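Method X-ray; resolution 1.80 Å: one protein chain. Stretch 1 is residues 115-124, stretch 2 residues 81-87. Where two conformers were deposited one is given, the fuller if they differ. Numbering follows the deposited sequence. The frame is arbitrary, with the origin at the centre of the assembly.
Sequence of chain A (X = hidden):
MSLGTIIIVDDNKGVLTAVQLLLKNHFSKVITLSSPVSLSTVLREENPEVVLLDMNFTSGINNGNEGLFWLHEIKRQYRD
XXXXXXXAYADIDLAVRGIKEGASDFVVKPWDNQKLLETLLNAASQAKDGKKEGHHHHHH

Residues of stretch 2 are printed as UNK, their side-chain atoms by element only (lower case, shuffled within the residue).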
ATOM      1  N   LYS A 115      -7.258  -5.411 -11.795  1.00 27.86           N
ATOM      2  CA  LYS A 115      -7.457  -5.868 -10.419  1.00 28.24           C
ATOM      3  C   LYS A 115      -6.716  -4.984  -9.398  1.00 26.60           C
ATOM      4  O   LYS A 115      -7.252  -4.669  -8.337  1.00 26.55           O
ATOM      5  CB  LYS A 115      -7.008  -7.321 -10.261  1.00 28.61           C
ATOM      6  CG  LYS A 115      -7.692  -8.074  -9.129  1.00 32.36           C
ATOM      7  CD  LYS A 115      -7.262  -9.565  -9.055  1.00 31.62           C
ATOM      8  CE  LYS A 115      -8.113 -10.331  -8.043  1.00 35.29           C
ATOM      9  NZ  LYS A 115      -7.764 -11.800  -7.929  1.00 36.63           N
ATOM     10  N   LEU A 116      -5.493  -4.576  -9.723  1.00 24.29           N
ATOM     11  CA  LEU A 116      -4.726  -3.718  -8.819  1.00 22.34           C
ATOM     12  C   LEU A 116      -5.473  -2.421  -8.608  1.00 22.06           C
ATOM     13  O   LEU A 116      -5.678  -1.999  -7.476  1.00 21.15           O
ATOM     14  CB  LEU A 116      -3.310  -3.448  -9.386  1.00 21.97           C
ATOM     15  CG  LEU A 116      -2.477  -2.386  -8.701  1.00 21.03           C
ATOM     16  CD1 LEU A 116      -2.128  -2.756  -7.258  1.00 23.23           C
ATOM     17  CD2 LEU A 116      -1.195  -2.105  -9.483  1.00 22.85           C
ATOM     18  N   LEU A 117      -5.901  -1.799  -9.698  1.00 21.85           N
ATOM     19  CA  LEU A 117      -6.598  -0.514  -9.597  1.00 22.63           C
ATOM     20  C   LEU A 117      -7.869  -0.679  -8.779  1.00 22.48           C
ATOM     21  O   LEU A 117      -8.156   0.127  -7.883  1.00 21.74           O
ATOM     22  CB  LEU A 117      -6.911   0.060 -10.981  1.00 21.95           C
ATOM     23  CG  LEU A 117      -7.743   1.355 -11.031  1.00 24.23           C
ATOM     24  CD1 LEU A 117      -7.128   2.526 -10.223  1.00 24.52           C
ATOM     25  CD2 LEU A 117      -7.964   1.723 -12.506  1.00 25.15           C
ATOM     26  N   GLU A 118      -8.627  -1.722  -9.112  1.00 23.29           N
ATOM     27  CA  GLU A 118      -9.923  -1.963  -8.492  1.00 23.60           C
ATOM     28  C   GLU A 118      -9.834  -2.200  -7.009  1.00 22.64           C
ATOM     29  O   GLU A 118     -10.642  -1.655  -6.252  1.00 22.52           O
ATOM     30  CB  GLU A 118     -10.655  -3.096  -9.194  1.00 24.83           C
ATOM     31  CG  GLU A 118     -11.049  -2.648 -10.606  1.00 29.97           C
ATOM     32  CD  GLU A 118     -12.122  -3.506 -11.245  1.00 37.44           C
ATOM     33  OE1 GLU A 118     -12.394  -4.624 -10.744  1.00 41.72           O
ATOM     34  OE2 GLU A 118     -12.677  -3.043 -12.265  1.00 40.26           O
ATOM     35  N   THR A 119      -8.848  -2.994  -6.596  1.00 20.97           N
ATOM     36  CA  THR A 119      -8.596  -3.243  -5.158  1.00 20.19           C
ATOM     37  C   THR A 119      -8.302  -1.944  -4.442  1.00 19.97           C
ATOM     38  O   THR A 119      -8.797  -1.730  -3.336  1.00 19.47           O
ATOM     39  CB  THR A 119      -7.471  -4.271  -4.961  1.00 20.81           C
ATOM     40  OG1 THR A 119      -7.857  -5.515  -5.579  1.00 20.21           O
ATOM     41  CG2 THR A 119      -7.139  -4.508  -3.481  1.00 20.07           C
ATOM     42  N   LEU A 120      -7.499  -1.077  -5.080  1.00 18.92           N
ATOM     43  CA  LEU A 120      -7.074   0.171  -4.423  1.00 19.54           C
ATOM     44  C   LEU A 120      -8.238   1.158  -4.369  1.00 19.77           C
ATOM     45  O   LEU A 120      -8.466   1.772  -3.352  1.00 20.74           O
ATOM     46  CB  LEU A 120      -5.877   0.799  -5.140  1.00 19.50           C
ATOM     47  CG  LEU A 120      -4.595  -0.003  -4.934  1.00 19.24           C
ATOM     48  CD1 LEU A 120      -3.521   0.428  -5.996  1.00 20.23           C
ATOM     49  CD2 LEU A 120      -4.075   0.125  -3.479  1.00 19.10           C
ATOM     50  N   LEU A 121      -8.978   1.284  -5.462  1.00 20.53           N
ATOM     51  CA  LEU A 121     -10.183   2.139  -5.428  1.00 21.39           C
ATOM     52  C   LEU A 121     -11.168   1.666  -4.373  1.00 20.90           C
ATOM     53  O   LEU A 121     -11.690   2.488  -3.588  1.00 21.61           O
ATOM     54  CB  LEU A 121     -10.861   2.206  -6.793  1.00 21.79           C
ATOM     55  CG  LEU A 121     -10.047   2.760  -7.970  1.00 25.09           C
ATOM     56  CD1 LEU A 121     -10.759   2.538  -9.302  1.00 27.99           C
ATOM     57  CD2 LEU A 121      -9.748   4.234  -7.798  1.00 26.94           C
ATOM     58  N   ASN A 122     -11.443   0.365  -4.329  1.00 20.80           N
ATOM     59  CA  ASN A 122     -12.349  -0.167  -3.309  0.50 21.22           C
ATOM     60  C   ASN A 122     -11.829   0.095  -1.893  1.00 21.45           C
ATOM     61  O   ASN A 122     -12.581   0.465  -1.008  1.00 21.12           O
ATOM     62  CB  ASN A 122     -12.643  -1.656  -3.554  0.50 21.31           C
ATOM     63  CG  ASN A 122     -13.476  -1.896  -4.826  0.50 23.47           C
ATOM     64  OD1 ASN A 122     -13.965  -0.955  -5.456  0.50 24.37           O
ATOM     65  ND2 ASN A 122     -13.622  -3.164  -5.210  0.50 22.20           N
ATOM     66  N   ALA A 123     -10.520  -0.086  -1.677  1.00 21.03           N
ATOM     67  CA  ALA A 123      -9.960   0.120  -0.334  1.00 21.24           C
ATOM     68  C   ALA A 123     -10.097   1.563   0.110  1.00 22.29           C
ATOM     69  O   ALA A 123     -10.315   1.831   1.297  1.00 22.10           O
ATOM     70  CB  ALA A 123      -8.485  -0.314  -0.268  1.00 21.40           C
ATOM     71  N   ALA A 124      -9.968   2.470  -0.856  1.00 23.15           N
ATOM     72  CA  ALA A 124     -10.036   3.913  -0.652  1.00 26.10           C
ATOM     73  C   ALA A 124     -11.494   4.408  -0.641  1.00 28.54           C
ATOM     74  O   ALA A 124     -11.748   5.584  -0.319  1.00 30.32           O
ATOM     75  CB  ALA A 124      -9.287   4.607  -1.737  1.00 25.26           C
ATOM     76  N   UNK A  81      -6.770   4.443   8.397  1.00 21.75           N
ATOM     77  CA  UNK A  81      -6.137   4.522   7.073  1.00 19.19           C
ATOM     78  C   UNK A  81      -6.050   3.121   6.452  1.00 18.87           C
ATOM     79  O   UNK A  81      -5.382   2.244   7.015  1.00 19.10           O
ATOM     80  c   UNK A  81      -2.510   5.767   6.336  1.00 18.13           C
ATOM     81  c   UNK A  81      -4.524   5.821   4.837  1.00 20.35           C
ATOM     82  c   UNK A  81      -3.820   5.108   5.999  1.00 18.04           C
ATOM     83  c   UNK A  81      -4.725   5.114   7.236  1.00 19.66           C
ATOM     84  N   UNK A  82      -6.765   2.871   5.328  1.00 18.45           N
ATOM     85  CA  UNK A  82      -6.684   1.534   4.711  1.00 17.38           C
ATOM     86  C   UNK A  82      -5.269   1.217   4.231  1.00 16.34           C
ATOM     87  O   UNK A  82      -4.652   2.062   3.587  1.00 16.18           O
ATOM     88  c   UNK A  82      -8.583   2.751   3.879  1.00 19.00           C
ATOM     89  c   UNK A  82      -7.748   3.734   4.633  1.00 18.53           C
ATOM     90  c   UNK A  82      -7.596   1.654   3.484  1.00 17.62           C
ATOM     91  N   UNK A  83      -4.796   0.012   4.558  1.00 15.36           N
ATOM     92  CA  UNK A  83      -3.494  -0.458   4.084  1.00 15.19           C
ATOM     93  C   UNK A  83      -3.719  -1.722   3.289  1.00 15.45           C
ATOM     94  O   UNK A  83      -4.344  -2.692   3.799  1.00 15.98           O
ATOM     95  c   UNK A  83      -1.216  -1.360   4.710  1.00 16.92           C
ATOM     96  c   UNK A  83      -2.240   0.505   6.071  1.00 16.75           C
ATOM     97  c   UNK A  83      -2.539  -0.766   5.266  1.00 15.70           C
ATOM     98  N   UNK A  84      -3.256  -1.714   2.040  1.00 14.84           N
ATOM     99  CA  UNK A  84      -3.373  -2.883   1.173  1.00 15.19           C
ATOM    100  C   UNK A  84      -1.955  -3.469   1.028  1.00 15.71           C
ATOM    101  O   UNK A  84      -1.049  -2.748   0.665  1.00 15.13           O
ATOM    102  c   UNK A  84      -3.944  -3.703  -1.180  1.00 15.64           C
ATOM    103  c   UNK A  84      -3.930  -2.479  -0.213  1.00 15.23           C
ATOM    104  c   UNK A  84      -5.361  -1.904  -0.061  1.00 17.86           C
ATOM    105  N   UNK A  85      -1.781  -4.752   1.333  1.00 15.43           N
ATOM    106  CA  UNK A  85      -0.463  -5.415   1.205  1.00 15.77           C
ATOM    107  C   UNK A  85      -0.224  -5.830  -0.247  1.00 15.83           C
ATOM    108  O   UNK A  85      -1.156  -6.263  -0.935  1.00 15.73           O
ATOM    109  c   UNK A  85       0.783  -5.510   4.075  1.00 22.47           C
ATOM    110  c   UNK A  85      -0.514  -6.258   3.618  1.00 19.57           C
ATOM    111  c   UNK A  85      -0.728  -7.518   4.430  1.00 18.98           C
ATOM    112  c   UNK A  85      -0.420  -6.646   2.133  1.00 15.58           C
ATOM    113  N   UNK A  86       1.034  -5.712  -0.708  1.00 16.28           N
ATOM    114  CA  UNK A  86       1.405  -6.050  -2.086  1.00 16.59           C
ATOM    115  C   UNK A  86       2.356  -7.233  -1.899  1.00 17.34           C
ATOM    116  O   UNK A  86       3.470  -7.060  -1.360  1.00 17.27           O
ATOM    117  c   UNK A  86       2.746  -3.735  -4.874  1.00 21.06           C
ATOM    118  c   UNK A  86       1.094  -5.413  -6.372  1.00 18.54           C
ATOM    119  c   UNK A  86       2.131  -4.852  -2.713  1.00 17.74           C
ATOM    120  c   UNK A  86       2.031  -4.746  -4.213  1.00 17.13           C
ATOM    121  c   UNK A  86       1.820  -4.414  -7.018  1.00 19.65           C
ATOM    122  c   UNK A  86       2.643  -3.579  -6.274  1.00 18.86           C
ATOM    123  c   UNK A  86       1.194  -5.553  -4.972  1.00 18.61           C
ATOM    124  N   UNK A  87       1.923  -8.420  -2.330  1.00 17.75           N
ATOM    125  CA  UNK A  87       2.595  -9.655  -1.924  1.00 18.91           C
ATOM    126  C   UNK A  87       3.000 -10.548  -3.106  1.00 19.09           C
ATOM    127  O   UNK A  87       2.217 -10.756  -4.013  1.00 18.36           O
ATOM    128  c   UNK A  87       0.464 -10.989  -1.564  1.00 20.29           C
ATOM    129  o   UNK A  87       2.475 -11.603  -0.447  1.00 20.48           O
ATOM    130  c   UNK A  87       1.727 -10.468  -0.909  1.00 18.77           C
TER

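Position 81 carries four side-chain carbons, one leading to a second that forks into two methyls, and none of them touches residues 115-124. That branching, one carbon out from CB, is leucine. Leu81 has chi1 in t and chi2 in p, and its side chain adds nothing to this contact.

Position 82 has three carbons, and the chain they form closes back onto the backbone nitrogen. Its CA-to-CB bond points toward the helix, and its CB lies 4.3 Å from CB of Ala123. A ring that includes the backbone N can only be proline. In Pro82 the CG comes 3.2 Å from O of Ala123, the shortest approach between the two stretches; no hydrogen bond forms there. CA of Pro82 and CA of Ala123 are 6.2 Å apart, a spacing that suits a small helix residue facing a compact ring.

Position 83, where the strand begins, shows three carbons, one carrying the other two. Its CA-to-CB bond points away from the helix, and the side chain makes no contact with residues 115-124. Branching directly at CB with carbon alone is valine, so this is Val83.

Position 84 repeats the pattern of one carbon bearing two methyls, but its CA-to-CB bond points toward the helix. One methyl lies 3.5 Å from CB of Ala123 and 4.2 Å from CD2 of Leu120; the other lies 4.0 Å from CG2 of Thr119. This too is valine. Val84, with chi1 in t, sets CG2 against CB of Ala123 and turns CG1 to CG2 of Thr119, and both methyls border CD2 of Leu120. It has 71 Å² covered by the helix, the largest share of any residue here.

Position 85 has four carbons forked at the second, all out of reach of residues 115-124; it is leucine again. Leu85 has chi1 in m and chi2 in t.

At position 86 one carbon leads to a ring of six carbons with no oxygen, and a ring carbon lies 4.3 Å from CD1 of Leu116; this is phenylalanine. That carbon is CE1 of Phe86. The CA-to-CB bond runs sideways, yet the ring comes nearer, and Leu116 approaches it obliquely.

Position 87 has one carbon carrying an oxygen and a methyl, out of reach of residues 115-124, which identifies threonine. OG1 of Thr87 is hydrogen-bonded to a residue elsewhere in the structure.

The contact works by nearly antiparallel packing, with the axes 159° apart in direction and 9.3 Å apart at closest approach. Alternate positions 82, 84 and 86 meet Ala123, Leu120 and Leu116 in reversed order. The CA separation of these pairs opens steadily from the first to the last, and larger side chains fill the wider end. No hydrogen bond crosses. Thr119 offers its methyl to the strand while its OG1 donates to O of Lys115, 2.9 Å away, so the hydroxyl has a partner within the helix, and the side-chain contacts with the strand are between carbons.

Stretch 2 81-87: LPVVLFT
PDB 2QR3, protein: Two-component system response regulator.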